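Fumarylacetoacetate hydrolase (Burkholderia xenovorans, PDB 5TI1) probably hydrolyses fumarylacetoacetate to fumarate and acetoacetate in the last step of phenylalanine and tyrosine breakdown, using a bound magnesium ion. Local coordinates at residues A302-L314 with H348-V362. Numbering follows the deposited sequence.
Sequences AQPAQDPQPLAYL and HMYWTMAQQLAHHTV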
ATOM      1  N   ALA B 302      28.623  -9.676  10.210  1.00 50.12           N
ATOM      2  CA  ALA B 302      28.132  -9.214  11.500  1.00 50.01           C
ATOM      3  C   ALA B 302      27.561  -7.802  11.397  1.00 54.11           C
ATOM      4  O   ALA B 302      28.228  -6.879  10.916  1.00 49.03           O
ATOM      5  CB  ALA B 302      29.254  -9.255  12.531  1.00 52.43           C
ATOM      6  N   GLN B 303      26.324  -7.645  11.862  1.00 48.70           N
ATOM      7  CA  GLN B 303      25.648  -6.360  11.897  1.00 49.93           C
ATOM      8  C   GLN B 303      26.245  -5.465  12.985  1.00 47.26           C
ATOM      9  O   GLN B 303      26.934  -5.944  13.884  1.00 49.00           O
ATOM     10  CB  GLN B 303      24.146  -6.570  12.135  1.00 43.99           C
ATOM     11  CG  GLN B 303      23.781  -7.226  13.489  1.00 44.56           C
ATOM     12  CD  GLN B 303      23.884  -8.749  13.485  1.00 45.83           C
ATOM     13  OE1 GLN B 303      24.336  -9.354  12.516  1.00 48.51           O
ATOM     14  NE2 GLN B 303      23.447  -9.372  14.575  1.00 45.82           N
ATOM     15  N   PRO B 304      25.996  -4.156  12.923  1.00 48.94           N
ATOM     16  CA  PRO B 304      26.508  -3.259  13.968  1.00 48.06           C
ATOM     17  C   PRO B 304      25.989  -3.621  15.352  1.00 51.97           C
ATOM     18  O   PRO B 304      24.903  -4.183  15.513  1.00 48.82           O
ATOM     19  CB  PRO B 304      25.993  -1.881  13.537  1.00 53.92           C
ATOM     20  CG  PRO B 304      25.860  -1.982  12.051  1.00 49.07           C
ATOM     21  CD  PRO B 304      25.423  -3.409  11.787  1.00 44.94           C
ATOM     22  N   ALA B 305      26.780  -3.263  16.358  1.00 50.40           N
ATOM     23  CA  ALA B 305      26.385  -3.457  17.743  1.00 57.75           C
ATOM     24  C   ALA B 305      25.277  -2.482  18.123  1.00 56.13           C
ATOM     25  O   ALA B 305      25.348  -1.289  17.819  1.00 57.36           O
ATOM     26  CB  ALA B 305      27.595  -3.279  18.660  1.00 58.18           C
ATOM     27  N   GLN B 306      24.249  -2.993  18.797  1.00 48.98           N
ATOM     28  CA  GLN B 306      23.094  -2.195  19.190  1.00 47.79           C
ATOM     29  C   GLN B 306      23.189  -1.825  20.667  1.00 54.81           C
ATOM     30  O   GLN B 306      23.477  -2.679  21.514  1.00 52.74           O
ATOM     31  CB  GLN B 306      21.785  -2.941  18.900  1.00 45.80           C
ATOM     32  CG  GLN B 306      21.580  -3.262  17.418  1.00 46.05           C
ATOM     33  CD  GLN B 306      20.175  -3.747  17.094  1.00 44.10           C
ATOM     34  OE1 GLN B 306      19.658  -4.671  17.723  1.00 42.14           O
ATOM     35  NE2 GLN B 306      19.546  -3.113  16.110  1.00 40.68           N
ATOM     36  N   ASP B 307      22.958  -0.551  20.967  1.00 52.71           N
ATOM     37  CA  ASP B 307      22.982  -0.047  22.335  1.00 50.94           C
ATOM     38  C   ASP B 307      21.936   1.054  22.437  1.00 49.88           C
ATOM     39  O   ASP B 307      22.023   2.055  21.717  1.00 51.42           O
ATOM     40  CB  ASP B 307      24.380   0.469  22.704  1.00 53.30           C
ATOM     41  CG  ASP B 307      24.497   0.883  24.168  1.00 62.56           C
ATOM     42  OD1 ASP B 307      23.526   0.726  24.936  1.00 64.78           O
ATOM     43  OD2 ASP B 307      25.578   1.367  24.555  1.00 71.43           O
ATOM     44  N   PRO B 308      20.919   0.910  23.298  1.00 53.86           N
ATOM     45  CA  PRO B 308      20.671  -0.206  24.220  1.00 56.32           C
ATOM     46  C   PRO B 308      20.274  -1.503  23.527  1.00 58.46           C
ATOM     47  O   PRO B 308      19.913  -1.484  22.352  1.00 46.81           O
ATOM     48  CB  PRO B 308      19.513   0.307  25.078  1.00 51.38           C
ATOM     49  CG  PRO B 308      18.801   1.252  24.200  1.00 47.94           C
ATOM     50  CD  PRO B 308      19.873   1.941  23.400  1.00 49.27           C
ATOM     51  N   GLN B 309      20.371  -2.614  24.251  1.00 49.18           N
ATOM     52  CA  GLN B 309      19.871  -3.879  23.747  1.00 47.92           C
ATOM     53  C   GLN B 309      18.372  -3.751  23.506  1.00 50.65           C
ATOM     54  O   GLN B 309      17.642  -3.312  24.405  1.00 46.77           O
ATOM     55  CB  GLN B 309      20.160  -5.002  24.747  1.00 52.28           C
ATOM     56  CG  GLN B 309      19.730  -6.382  24.280  1.00 48.20           C
ATOM     57  CD  GLN B 309      20.089  -7.480  25.275  1.00 63.22           C
ATOM     58  OE1 GLN B 309      19.958  -7.311  26.495  1.00 50.76           O
ATOM     59  NE2 GLN B 309      20.547  -8.613  24.752  1.00 59.73           N
ATOM     60  N   PRO B 310      17.879  -4.068  22.313  1.00 53.53           N
ATOM     61  CA  PRO B 310      16.443  -3.923  22.059  1.00 45.38           C
ATOM     62  C   PRO B 310      15.633  -4.906  22.887  1.00 41.98           C
ATOM     63  O   PRO B 310      16.157  -5.873  23.450  1.00 43.06           O
ATOM     64  CB  PRO B 310      16.311  -4.213  20.558  1.00 41.52           C
ATOM     65  CG  PRO B 310      17.687  -3.968  20.004  1.00 46.28           C
ATOM     66  CD  PRO B 310      18.632  -4.383  21.084  1.00 48.71           C
ATOM     67  N   LEU B 311      14.331  -4.628  22.965  1.00 40.65           N
ATOM     68  CA  LEU B 311      13.363  -5.521  23.589  1.00 40.14           C
ATOM     69  C   LEU B 311      13.470  -6.921  23.002  1.00 46.93           C
ATOM     70  O   LEU B 311      13.905  -7.083  21.859  1.00 42.76           O
ATOM     71  CB  LEU B 311      11.946  -4.973  23.405  1.00 45.61           C
ATOM     72  CG  LEU B 311      11.506  -3.828  24.312  1.00 39.14           C
ATOM     73  CD1 LEU B 311      10.324  -3.122  23.698  1.00 37.55           C
ATOM     74  CD2 LEU B 311      11.135  -4.363  25.686  1.00 40.03           C
ATOM     75  N   ALA B 312      13.042  -7.928  23.771  1.00 39.92           N
ATOM     76  CA  ALA B 312      13.323  -9.321  23.430  1.00 39.97           C
ATOM     77  C   ALA B 312      12.843  -9.688  22.029  1.00 38.30           C
ATOM     78  O   ALA B 312      13.544 -10.393  21.291  1.00 39.32           O
ATOM     79  CB  ALA B 312      12.695 -10.256  24.474  1.00 40.30           C
ATOM     80  N   TYR B 313      11.655  -9.219  21.633  1.00 36.72           N
ATOM     81  CA  TYR B 313      11.108  -9.659  20.352  1.00 38.61           C
ATOM     82  C   TYR B 313      11.964  -9.201  19.169  1.00 37.58           C
ATOM     83  O   TYR B 313      11.827  -9.753  18.074  1.00 35.40           O
ATOM     84  CB  TYR B 313       9.642  -9.195  20.188  1.00 33.65           C
ATOM     85  CG  TYR B 313       9.456  -7.782  19.656  1.00 33.00           C
ATOM     86  CD1 TYR B 313       9.410  -6.698  20.523  1.00 39.48           C
ATOM     87  CD2 TYR B 313       9.311  -7.536  18.295  1.00 31.86           C
ATOM     88  CE1 TYR B 313       9.243  -5.410  20.050  1.00 34.43           C
ATOM     89  CE2 TYR B 313       9.147  -6.244  17.809  1.00 31.34           C
ATOM     90  CZ  TYR B 313       9.108  -5.185  18.695  1.00 33.76           C
ATOM     91  OH  TYR B 313       8.951  -3.889  18.241  1.00 31.61           O
ATOM     92  N   LEU B 314      12.876  -8.252  19.368  1.00 36.09           N
ATOM     93  CA  LEU B 314      13.742  -7.772  18.295  1.00 38.09           C
ATOM     94  C   LEU B 314      15.138  -8.390  18.307  1.00 39.63           C
ATOM     95  O   LEU B 314      15.964  -8.039  17.452  1.00 40.67           O
ATOM     96  CB  LEU B 314      13.863  -6.244  18.358  1.00 39.31           C
ATOM     97  CG  LEU B 314      12.620  -5.464  17.939  1.00 34.71           C
ATOM     98  CD1 LEU B 314      12.691  -4.039  18.440  1.00 39.03           C
ATOM     99  CD2 LEU B 314      12.471  -5.494  16.434  1.00 33.37           C
ATOM    100  N   HIS B 348      26.194  -1.419   7.007  1.00 42.63           N
ATOM    101  CA  HIS B 348      26.206  -0.432   8.084  1.00 43.22           C
ATOM    102  C   HIS B 348      24.847  -0.216   8.745  1.00 41.86           C
ATOM    103  O   HIS B 348      24.775   0.504   9.749  1.00 42.43           O
ATOM    104  CB  HIS B 348      26.716   0.906   7.559  1.00 43.50           C
ATOM    105  CG  HIS B 348      28.102   0.834   7.009  1.00 48.60           C
ATOM    106  ND1 HIS B 348      29.146   0.283   7.716  1.00 46.99           N
ATOM    107  CD2 HIS B 348      28.616   1.232   5.821  1.00 50.57           C
ATOM    108  CE1 HIS B 348      30.249   0.350   6.992  1.00 52.00           C
ATOM    109  NE2 HIS B 348      29.954   0.922   5.837  1.00 54.21           N
ATOM    110  N   MET B 349      23.779  -0.795   8.212  1.00 40.19           N
ATOM    111  CA  MET B 349      22.454  -0.561   8.782  1.00 38.90           C
ATOM    112  C   MET B 349      22.362  -1.058  10.227  1.00 39.75           C
ATOM    113  O   MET B 349      22.860  -2.135  10.573  1.00 40.64           O
ATOM    114  CB  MET B 349      21.394  -1.228   7.913  1.00 37.14           C
ATOM    115  CG  MET B 349      21.319  -0.650   6.502  1.00 36.21           C
ATOM    116  SD  MET B 349      21.110   1.155   6.435  1.00 37.96           S
ATOM    117  CE  MET B 349      19.342   1.262   6.111  1.00 40.89           C
ATOM    118  N   TYR B 350      21.727  -0.242  11.072  1.00 39.55           N
ATOM    119  CA  TYR B 350      21.580  -0.547  12.494  1.00 40.39           C
ATOM    120  C   TYR B 350      20.528  -1.628  12.740  1.00 40.80           C
ATOM    121  O   TYR B 350      20.663  -2.429  13.671  1.00 40.14           O
ATOM    122  CB  TYR B 350      21.213   0.735  13.239  1.00 46.21           C
ATOM    123  CG  TYR B 350      21.314   0.682  14.747  1.00 41.89           C
ATOM    124  CD1 TYR B 350      20.223   0.314  15.524  1.00 45.76           C
ATOM    125  CD2 TYR B 350      22.487   1.038  15.394  1.00 43.90           C
ATOM    126  CE1 TYR B 350      20.307   0.282  16.914  1.00 42.46           C
ATOM    127  CE2 TYR B 350      22.583   1.011  16.777  1.00 47.57           C
ATOM    128  CZ  TYR B 350      21.491   0.632  17.533  1.00 45.95           C
ATOM    129  OH  TYR B 350      21.585   0.603  18.908  1.00 49.79           O
ATOM    130  N   TRP B 351      19.461  -1.654  11.944  1.00 43.37           N
ATOM    131  CA  TRP B 351      18.412  -2.663  12.072  1.00 36.42           C
ATOM    132  C   TRP B 351      18.469  -3.586  10.863  1.00 35.75           C
ATOM    133  O   TRP B 351      18.521  -3.118   9.724  1.00 36.26           O
ATOM    134  CB  TRP B 351      17.022  -2.021  12.183  1.00 34.99           C
ATOM    135  CG  TRP B 351      16.803  -1.170  13.409  1.00 35.64           C
ATOM    136  CD1 TRP B 351      16.823   0.195  13.476  1.00 46.07           C
ATOM    137  CD2 TRP B 351      16.513  -1.629  14.742  1.00 45.82           C
ATOM    138  NE1 TRP B 351      16.564   0.612  14.763  1.00 36.58           N
ATOM    139  CE2 TRP B 351      16.375  -0.487  15.559  1.00 48.09           C
ATOM    140  CE3 TRP B 351      16.357  -2.895  15.322  1.00 36.49           C
ATOM    141  CZ2 TRP B 351      16.093  -0.571  16.928  1.00 37.66           C
ATOM    142  CZ3 TRP B 351      16.077  -2.977  16.687  1.00 45.40           C
ATOM    143  CH2 TRP B 351      15.944  -1.822  17.470  1.00 37.80           C
ATOM    144  N   THR B 352      18.456  -4.892  11.104  1.00 36.02           N
ATOM    145  CA  THR B 352      18.518  -5.841  10.002  1.00 39.98           C
ATOM    146  C   THR B 352      17.143  -6.040   9.369  1.00 36.34           C
ATOM    147  O   THR B 352      16.114  -5.617   9.899  1.00 32.88           O
ATOM    148  CB  THR B 352      19.043  -7.185  10.484  1.00 36.70           C
ATOM    149  OG1 THR B 352      18.085  -7.752  11.387  1.00 38.05           O
ATOM    150  CG2 THR B 352      20.375  -6.995  11.185  1.00 38.65           C
ATOM    151  N   MET B 353      17.147  -6.727   8.222  1.00 33.29           N
ATOM    152  CA  MET B 353      15.901  -7.136   7.583  1.00 31.76           C
ATOM    153  C   MET B 353      15.060  -8.005   8.507  1.00 37.83           C
ATOM    154  O   MET B 353      13.838  -7.845   8.579  1.00 35.73           O
ATOM    155  CB  MET B 353      16.208  -7.885   6.288  1.00 36.59           C
ATOM    156  CG  MET B 353      16.811  -7.023   5.193  1.00 31.64           C
ATOM    157  SD  MET B 353      17.231  -8.001   3.732  1.00 35.57           S
ATOM    158  CE  MET B 353      18.683  -8.878   4.320  1.00 35.50           C
ATOM    159  N   ALA B 354      15.699  -8.946   9.211  1.00 32.77           N
ATOM    160  CA  ALA B 354      14.966  -9.795  10.141  1.00 32.69           C
ATOM    161  C   ALA B 354      14.253  -8.951  11.188  1.00 38.43           C
ATOM    162  O   ALA B 354      13.065  -9.157  11.476  1.00 34.23           O
ATOM    163  CB  ALA B 354      15.922 -10.794  10.801  1.00 34.33           C
ATOM    164  N   GLN B 355      14.965  -7.974  11.752  1.00 33.12           N
ATOM    165  CA  GLN B 355      14.367  -7.138  12.781  1.00 32.97           C
ATOM    166  C   GLN B 355      13.249  -6.283  12.204  1.00 40.41           C
ATOM    167  O   GLN B 355      12.207  -6.099  12.845  1.00 30.79           O
ATOM    168  CB  GLN B 355      15.445  -6.281  13.434  1.00 34.37           C
ATOM    169  CG  GLN B 355      16.430  -7.110  14.249  1.00 36.06           C
ATOM    170  CD  GLN B 355      17.568  -6.285  14.800  1.00 37.60           C
ATOM    171  OE1 GLN B 355      18.132  -5.432  14.101  1.00 37.66           O
ATOM    172  NE2 GLN B 355      17.919  -6.532  16.059  1.00 41.79           N
ATOM    173  N   GLN B 356      13.445  -5.770  10.988  1.00 30.85           N
ATOM    174  CA  GLN B 356      12.428  -4.941  10.357  1.00 29.48           C
ATOM    175  C   GLN B 356      11.141  -5.726  10.146  1.00 29.81           C
ATOM    176  O   GLN B 356      10.050  -5.238  10.450  1.00 27.50           O
ATOM    177  CB  GLN B 356      12.957  -4.386   9.032  1.00 29.21           C
ATOM    178  CG  GLN B 356      14.052  -3.338   9.202  1.00 31.19           C
ATOM    179  CD  GLN B 356      14.768  -3.022   7.898  1.00 32.98           C
ATOM    180  OE1 GLN B 356      14.835  -3.857   6.998  1.00 31.63           O
ATOM    181  NE2 GLN B 356      15.306  -1.810   7.795  1.00 32.55           N
ATOM    182  N   LEU B 357      11.251  -6.946   9.617  1.00 31.64           N
ATOM    183  CA  LEU B 357      10.063  -7.765   9.396  1.00 33.48           C
ATOM    184  C   LEU B 357       9.415  -8.160  10.720  1.00 36.17           C
ATOM    185  O   LEU B 357       8.181  -8.148  10.849  1.00 28.54           O
ATOM    186  CB  LEU B 357      10.432  -9.006   8.591  1.00 27.49           C
ATOM    187  CG  LEU B 357       9.273  -9.889   8.140  1.00 26.55           C
ATOM    188  CD1 LEU B 357       8.301  -9.086   7.252  1.00 25.25           C
ATOM    189  CD2 LEU B 357       9.822 -11.128   7.432  1.00 27.10           C
ATOM    190  N   ALA B 358      10.234  -8.500  11.713  1.00 32.88           N
ATOM    191  CA  ALA B 358       9.715  -8.837  13.034  1.00 33.77           C
ATOM    192  C   ALA B 358       8.906  -7.681  13.603  1.00 31.50           C
ATOM    193  O   ALA B 358       7.774  -7.865  14.072  1.00 30.00           O
ATOM    194  CB  ALA B 358      10.869  -9.207  13.965  1.00 30.62           C
ATOM    195  N   HIS B 359       9.454  -6.469  13.528  1.00 28.81           N
ATOM    196  CA  HIS B 359       8.704  -5.313  13.997  1.00 28.43           C
ATOM    197  C   HIS B 359       7.480  -5.050  13.125  1.00 33.34           C
ATOM    198  O   HIS B 359       6.402  -4.741  13.647  1.00 32.92           O
ATOM    199  CB  HIS B 359       9.604  -4.087  14.047  1.00 29.20           C
ATOM    200  CG  HIS B 359       8.915  -2.869  14.565  1.00 30.26           C
ATOM    201  ND1 HIS B 359       8.606  -2.700  15.897  1.00 30.16           N
ATOM    202  CD2 HIS B 359       8.435  -1.776  13.924  1.00 29.18           C
ATOM    203  CE1 HIS B 359       7.988  -1.544  16.057  1.00 32.84           C
ATOM    204  NE2 HIS B 359       7.870  -0.966  14.877  1.00 30.56           N
ATOM    205  N   HIS B 360       7.621  -5.183  11.799  1.00 29.30           N
ATOM    206  CA  HIS B 360       6.492  -4.963  10.892  1.00 29.65           C
ATOM    207  C   HIS B 360       5.267  -5.780  11.302  1.00 26.26           C
ATOM    208  O   HIS B 360       4.131  -5.303  11.205  1.00 28.94           O
ATOM    209  CB  HIS B 360       6.890  -5.313   9.456  1.00 24.60           C
ATOM    210  CG  HIS B 360       6.045  -4.650   8.408  1.00 23.98           C
ATOM    211  ND1 HIS B 360       4.712  -4.351   8.599  1.00 26.10           N
ATOM    212  CD2 HIS B 360       6.352  -4.216   7.160  1.00 28.01           C
ATOM    213  CE1 HIS B 360       4.233  -3.768   7.512  1.00 28.36           C
ATOM    214  NE2 HIS B 360       5.207  -3.677   6.623  1.00 25.80           N
ATOM    215  N   THR B 361       5.477  -7.008  11.767  1.00 24.85           N
ATOM    216  CA  THR B 361       4.381  -7.925  12.052  1.00 25.87           C
ATOM    217  C   THR B 361       4.093  -8.110  13.541  1.00 29.20           C
ATOM    218  O   THR B 361       3.169  -8.858  13.885  1.00 26.60           O
ATOM    219  CB  THR B 361       4.676  -9.290  11.414  1.00 28.57           C
ATOM    220  OG1 THR B 361       5.812  -9.890  12.067  1.00 25.58           O
ATOM    221  CG2 THR B 361       4.981  -9.116   9.929  1.00 25.54           C
ATOM    222  N   VAL B 362       4.839  -7.447  14.435  1.00 25.87           N
ATOM    223  CA  VAL B 362       4.729  -7.758  15.858  1.00 28.24           C
ATOM    224  C   VAL B 362       3.340  -7.429  16.394  1.00 34.68           C
ATOM    225  O   VAL B 362       2.872  -8.050  17.359  1.00 26.33           O
ATOM    226  CB  VAL B 362       5.823  -7.026  16.658  1.00 32.98           C
ATOM    227  CG1 VAL B 362       5.549  -5.531  16.703  1.00 29.30           C
ATOM    228  CG2 VAL B 362       5.918  -7.609  18.072  1.00 28.93           C
TER
HETATM  229  O   HOH W   1      22.708  -3.951  14.033  1.00 37.16           O
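Gln-355 reaches out of the first turn of helix 353-362 and ties the loop 302-314 to it at two points, Gln-306 and the C-terminal Leu-314. Its NE2 donates to Leu-314 O at 2.8 Å, nearly in line with that carbonyl, and to Gln-306 OE1 at 3.0 Å, 33° out of the acceptor's carbonyl plane. Both acceptors lie close to the Gln-355 amide plane, as expected if each N-H has its own partner. The same amide is fixed from behind: its OE1 takes Thr-352 N on a lone pair, while Gln-355 N donates to Thr-352 OG1, completing a capping box; His-316 also bonds that hydroxyl.

Gln-306 lies in the dense middle of the contact. Its CG sits over one face of the Tyr-350 ring, 4.1 Å from the centroid, and its NE2 lies 3.3 Å from Trp-351 CE3, over the indole face. NE2 also gives Tyr-350 O a weak bond, 2.8 Å long but bent to 125°. The CB of Tyr-350 points away from the loop, but chi1 of -167° brings the ring back beside it, and its OH accepts from Asp-307 N at 2.7 Å. Pro-310 CG touches Trp-351 CH2 at 3.8 Å, and the Leu-314 side chain crosses the indole at about a right angle. At the far end, Val-362 CG2 covers one face of Tyr-313, whose OH meets His-359 ND1 at the ring edge, 2.7 Å away; Gln-206 of the second subunit also bonds this hydroxyl.

The solvent side is Ala-305 and Asp-307, both exposed with CB pointing away. Near Pro-304 a water bridges Pro-304 O and Tyr-350 O. Directional bonds of Gln-355 and Tyr-350, beside apolar contacts of Trp-351 and Val-362, thus probably fix the loop between strands 300-301 and 321-331 on the helix, one glutamine both closing the capping box and gripping that loop.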